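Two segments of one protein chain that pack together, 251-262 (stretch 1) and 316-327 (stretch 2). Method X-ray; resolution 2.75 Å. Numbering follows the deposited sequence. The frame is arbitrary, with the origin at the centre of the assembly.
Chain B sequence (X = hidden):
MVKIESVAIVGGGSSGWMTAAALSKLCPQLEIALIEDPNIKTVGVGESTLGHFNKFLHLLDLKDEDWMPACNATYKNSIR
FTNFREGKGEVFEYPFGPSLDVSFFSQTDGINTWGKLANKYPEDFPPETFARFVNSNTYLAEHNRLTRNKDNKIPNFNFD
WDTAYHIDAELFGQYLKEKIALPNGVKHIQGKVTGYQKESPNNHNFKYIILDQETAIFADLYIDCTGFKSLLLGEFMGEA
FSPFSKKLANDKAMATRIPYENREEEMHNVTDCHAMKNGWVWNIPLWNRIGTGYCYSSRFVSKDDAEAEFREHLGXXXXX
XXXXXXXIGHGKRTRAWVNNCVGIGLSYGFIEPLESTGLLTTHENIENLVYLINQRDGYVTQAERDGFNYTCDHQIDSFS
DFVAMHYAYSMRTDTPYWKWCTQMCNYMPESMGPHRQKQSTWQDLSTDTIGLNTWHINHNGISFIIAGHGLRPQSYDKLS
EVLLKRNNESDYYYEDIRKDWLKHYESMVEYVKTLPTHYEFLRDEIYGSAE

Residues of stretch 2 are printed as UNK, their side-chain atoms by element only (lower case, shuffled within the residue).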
# COMPACT_ATOMS: atom_id res chain seq x y z
N ASP B 251 -29.13 -11.44 -11.58
CA ASP B 251 -30.09 -10.52 -10.90
C ASP B 251 -31.37 -11.27 -10.51
O ASP B 251 -32.24 -10.64 -9.89
CB ASP B 251 -30.39 -9.33 -11.80
CG ASP B 251 -30.94 -9.74 -13.15
OD1 ASP B 251 -30.71 -10.90 -13.55
OD2 ASP B 251 -31.58 -8.89 -13.80
N LYS B 252 -31.47 -12.55 -10.86
CA LYS B 252 -32.65 -13.41 -10.58
C LYS B 252 -32.19 -14.73 -9.96
O LYS B 252 -31.05 -15.16 -10.25
CB LYS B 252 -33.40 -13.72 -11.87
CG LYS B 252 -33.83 -12.51 -12.68
CD LYS B 252 -34.65 -11.52 -11.88
CE LYS B 252 -35.18 -10.37 -12.71
NZ LYS B 252 -36.58 -10.04 -12.34
N ALA B 253 -33.05 -15.37 -9.17
CA ALA B 253 -32.88 -16.76 -8.70
C ALA B 253 -34.24 -17.46 -8.69
O ALA B 253 -35.24 -16.80 -8.40
CB ALA B 253 -32.22 -16.81 -7.34
N MET B 254 -34.27 -18.73 -9.04
CA MET B 254 -35.38 -19.65 -8.71
C MET B 254 -34.78 -20.78 -7.86
O MET B 254 -33.57 -21.05 -7.99
CB MET B 254 -36.06 -20.19 -9.98
CG MET B 254 -35.11 -20.80 -10.98
SD MET B 254 -35.88 -21.23 -12.52
CE MET B 254 -36.16 -19.60 -13.22
N ALA B 255 -35.57 -21.36 -6.95
CA ALA B 255 -35.13 -22.36 -5.96
C ALA B 255 -36.22 -23.42 -5.81
O ALA B 255 -37.39 -23.13 -6.11
CB ALA B 255 -34.80 -21.69 -4.66
N THR B 256 -35.82 -24.62 -5.41
CA THR B 256 -36.72 -25.79 -5.28
C THR B 256 -36.13 -26.79 -4.28
O THR B 256 -34.95 -26.63 -3.85
CB THR B 256 -36.99 -26.39 -6.67
OG1 THR B 256 -38.07 -27.32 -6.56
CG2 THR B 256 -35.79 -27.08 -7.29
N ARG B 257 -36.95 -27.77 -3.93
CA ARG B 257 -36.61 -28.92 -3.07
C ARG B 257 -36.74 -30.16 -3.95
O ARG B 257 -37.78 -30.27 -4.59
CB ARG B 257 -37.53 -28.95 -1.85
CG ARG B 257 -37.19 -27.95 -0.77
CD ARG B 257 -38.31 -27.84 0.25
NE ARG B 257 -38.28 -26.51 0.86
CZ ARG B 257 -38.79 -26.19 2.04
NH1 ARG B 257 -39.36 -27.11 2.80
NH2 ARG B 257 -38.70 -24.94 2.47
N ILE B 258 -35.74 -31.04 -4.01
CA ILE B 258 -35.87 -32.35 -4.69
C ILE B 258 -35.70 -33.46 -3.66
O ILE B 258 -34.83 -33.39 -2.78
CB ILE B 258 -34.94 -32.51 -5.91
CG1 ILE B 258 -33.45 -32.30 -5.62
CG2 ILE B 258 -35.43 -31.66 -7.08
CD1 ILE B 258 -32.58 -32.68 -6.79
N PRO B 259 -36.53 -34.54 -3.74
CA PRO B 259 -36.33 -35.73 -2.93
C PRO B 259 -35.06 -36.49 -3.35
O PRO B 259 -34.67 -36.38 -4.49
CB PRO B 259 -37.61 -36.54 -3.20
CG PRO B 259 -38.01 -36.15 -4.59
CD PRO B 259 -37.64 -34.69 -4.69
N TYR B 260 -34.45 -37.22 -2.42
CA TYR B 260 -33.32 -38.15 -2.69
C TYR B 260 -33.85 -39.35 -3.47
O TYR B 260 -34.93 -39.84 -3.14
CB TYR B 260 -32.63 -38.60 -1.40
CG TYR B 260 -31.69 -37.59 -0.80
CD1 TYR B 260 -30.50 -37.27 -1.42
CD2 TYR B 260 -31.98 -36.97 0.39
CE1 TYR B 260 -29.64 -36.33 -0.88
CE2 TYR B 260 -31.13 -36.04 0.96
CZ TYR B 260 -29.96 -35.71 0.32
OH TYR B 260 -29.11 -34.78 0.84
N GLU B 261 -33.10 -39.80 -4.48
CA GLU B 261 -33.31 -41.09 -5.19
C GLU B 261 -32.48 -42.17 -4.50
O GLU B 261 -33.04 -43.23 -4.21
CB GLU B 261 -32.98 -40.95 -6.68
CG GLU B 261 -34.01 -40.11 -7.42
CD GLU B 261 -33.83 -39.99 -8.92
OE1 GLU B 261 -32.68 -40.14 -9.39
OE2 GLU B 261 -34.86 -39.74 -9.59
N ASN B 262 -31.20 -41.90 -4.25
CA ASN B 262 -30.28 -42.79 -3.49
C ASN B 262 -29.56 -41.94 -2.43
O ASN B 262 -28.45 -41.47 -2.70
CB ASN B 262 -29.33 -43.56 -4.41
CG ASN B 262 -28.50 -44.58 -3.66
OD1 ASN B 262 -28.24 -44.43 -2.46
ND2 ASN B 262 -28.05 -45.60 -4.36
N UNK B 316 -35.66 -36.16 -14.28
CA UNK B 316 -37.05 -36.60 -13.94
C UNK B 316 -37.62 -35.76 -12.79
O UNK B 316 -38.81 -35.39 -12.88
c UNK B 316 -37.72 -39.89 -15.33
o UNK B 316 -38.93 -39.59 -15.16
c UNK B 316 -37.08 -38.09 -13.60
c UNK B 316 -36.65 -38.98 -14.76
o UNK B 316 -37.34 -40.94 -15.94
N UNK B 317 -36.80 -35.44 -11.78
CA UNK B 317 -37.22 -34.66 -10.58
C UNK B 317 -37.47 -33.19 -10.94
O UNK B 317 -38.05 -32.47 -10.12
c UNK B 317 -35.00 -36.38 -7.89
c UNK B 317 -36.16 -34.78 -9.48
n UNK B 317 -32.77 -36.82 -6.16
n UNK B 317 -33.60 -36.42 -8.29
c UNK B 317 -32.58 -36.63 -7.46
n UNK B 317 -31.35 -36.65 -7.93
c UNK B 317 -35.91 -36.23 -9.08
N UNK B 318 -37.05 -32.77 -12.12
CA UNK B 318 -37.37 -31.44 -12.68
C UNK B 318 -38.85 -31.25 -12.92
O UNK B 318 -39.32 -30.12 -12.71
N UNK B 319 -39.57 -32.30 -13.34
CA UNK B 319 -40.93 -32.17 -13.92
C UNK B 319 -41.94 -31.69 -12.87
O UNK B 319 -42.73 -30.78 -13.19
c UNK B 319 -41.39 -33.48 -14.57
c UNK B 319 -40.59 -33.90 -15.80
c UNK B 319 -39.39 -35.87 -16.82
n UNK B 319 -39.11 -37.30 -16.55
c UNK B 319 -40.61 -35.39 -16.06
N UNK B 320 -41.91 -32.27 -11.66
CA UNK B 320 -42.95 -32.01 -10.62
C UNK B 320 -42.39 -31.10 -9.53
O UNK B 320 -43.15 -30.74 -8.63
o UNK B 320 -44.25 -33.89 -12.26
c UNK B 320 -43.49 -33.33 -10.06
c UNK B 320 -44.36 -34.12 -11.04
o UNK B 320 -45.13 -34.97 -10.57
N UNK B 321 -41.12 -30.69 -9.62
CA UNK B 321 -40.47 -29.78 -8.65
C UNK B 321 -41.27 -28.48 -8.55
O UNK B 321 -41.53 -27.86 -9.59
c UNK B 321 -39.05 -29.50 -9.05
N UNK B 322 -41.66 -28.09 -7.34
CA UNK B 322 -42.26 -26.75 -7.05
C UNK B 322 -41.12 -25.72 -7.00
O UNK B 322 -40.23 -25.88 -6.15
n UNK B 322 -45.85 -24.77 -2.28
c UNK B 322 -43.05 -26.85 -5.75
c UNK B 322 -43.92 -25.67 -5.38
c UNK B 322 -44.76 -26.00 -4.17
c UNK B 322 -45.73 -24.90 -3.76
N UNK B 323 -41.15 -24.72 -7.88
CA UNK B 323 -40.08 -23.71 -8.08
C UNK B 323 -40.59 -22.35 -7.60
O UNK B 323 -41.70 -21.93 -8.04
c UNK B 323 -38.49 -25.01 -11.39
c UNK B 323 -39.62 -23.65 -9.56
c UNK B 323 -38.64 -22.52 -9.80
c UNK B 323 -39.07 -25.01 -10.01
N UNK B 324 -39.81 -21.70 -6.72
CA UNK B 324 -40.09 -20.37 -6.14
C UNK B 324 -39.08 -19.37 -6.69
O UNK B 324 -37.88 -19.55 -6.42
c UNK B 324 -41.12 -22.43 -3.36
c UNK B 324 -41.29 -21.23 -4.05
c UNK B 324 -43.49 -22.69 -3.15
c UNK B 324 -42.59 -20.83 -4.34
c UNK B 324 -40.09 -20.48 -4.61
c UNK B 324 -42.21 -23.15 -2.90
c UNK B 324 -43.69 -21.54 -3.88
N UNK B 325 -39.55 -18.33 -7.39
CA UNK B 325 -38.74 -17.23 -7.96
C UNK B 325 -38.48 -16.16 -6.90
O UNK B 325 -39.42 -15.73 -6.25
c UNK B 325 -40.39 -19.34 -11.34
n UNK B 325 -40.56 -18.54 -10.32
c UNK B 325 -38.75 -17.88 -11.34
n UNK B 325 -39.31 -18.95 -12.00
c UNK B 325 -39.55 -17.61 -10.29
c UNK B 325 -39.43 -16.62 -9.19
N UNK B 326 -37.23 -15.77 -6.77
CA UNK B 326 -36.78 -14.74 -5.80
C UNK B 326 -36.17 -13.60 -6.62
O UNK B 326 -35.41 -13.86 -7.60
c UNK B 326 -34.96 -17.61 -4.06
c UNK B 326 -36.17 -16.71 -4.31
c UNK B 326 -35.80 -15.30 -4.76
c UNK B 326 -35.73 -14.34 -3.59
N UNK B 327 -36.52 -12.38 -6.22
CA UNK B 327 -35.94 -11.13 -6.77
C UNK B 327 -34.78 -10.78 -5.83
O UNK B 327 -35.08 -10.47 -4.65
o UNK B 327 -39.29 -9.88 -6.13
o UNK B 327 -37.86 -10.85 -4.75
c UNK B 327 -37.05 -10.09 -6.88
c UNK B 327 -38.16 -10.29 -5.84

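Position 316 has five side-chain atoms, three carbons with two oxygens on the third. It makes no contact with stretch 1, and its end leads away. Two carbons before the carboxylate carbon make it E316.

Position 317 has three carbons, a nitrogen, then a carbon carrying two more nitrogens. This is a guanidinium, so the residue is R317. Its NH1 donates a hydrogen bond to P259 O at 2.6 Å. I258 CD1 lies over one face of the group and E261 CD over the opposite face. E261 OE2 is 3.8 Å from R317 NE, a long salt bridge. That oxygen lies well out of the guanidinium plane, so the attraction is between charges and no N-H points at it.

Position 318 has no side-chain atoms and is G318. It does not touch stretch 1.

Position 319 has four carbons in a row ending in nitrogen. This is K319. It is out of reach of stretch 1, but its NZ forms a salt bridge with E316 OE1 at 2.7 Å. Its backbone N also bonds to E316 O, at 3.2 Å.

Position 320 has two carbons, the second carrying two oxygens. The short carboxylate gives D320. It is exposed, out of reach of stretch 1, and touches a crystal neighbour.

Position 321 has one carbon, and this CB lies 3.5 Å from T256 OG1. A lone CB means A321.

Position 322 again has four carbons ending in nitrogen, extended and leading away from stretch 1. This is K322. Its backbone makes the main contact: T256 OG1 donates to K322 O at 2.6 Å.

Position 323 has four carbons, forked at the first, with one arm two carbons long. This is I323. Its CG2 packs 3.5 Å from M254 CB.

Position 324 has one carbon and a ring of six carbons, with no oxygen. This is F324. Its backbone pairs with A255: F324 N to A255 O is 2.9 Å, and A255 N to F324 O is 3.0 Å.

Position 325 has one carbon and a five-membered ring of three carbons and two nitrogens. This is H325. M254 CB sits over the ring face, 4.2 Å from its centroid, as a CH-pi contact. M254 CE reaches H325 NE2 at 3.4 Å.

Position 326 has four carbons, forked at the first, with one longer arm. This is I326. Its CD1 lies 4.1 Å from A255 CB and 4.3 Å from A253 CB. I326 N donates to A253 O at 2.8 Å, and A253 N to I326 O at 3.2 Å.

Position 327 has two carbons, the second carrying two oxygens. This is D327, exposed, with no side-chain contact to stretch 1.

The contact has two parts. Antiparallel strands are joined by paired backbone bonds at A253-I326 and A255-F324. Alternation puts these four side chains on one face of the sheet and M254 with H325 on the other. Past the A255-F324 pair, T256 OG1 donates to K322 O, and R317 anchors the far end at P259, between I258 and E261.

Stretch 2 (316-327) ERGKDAKIFHID
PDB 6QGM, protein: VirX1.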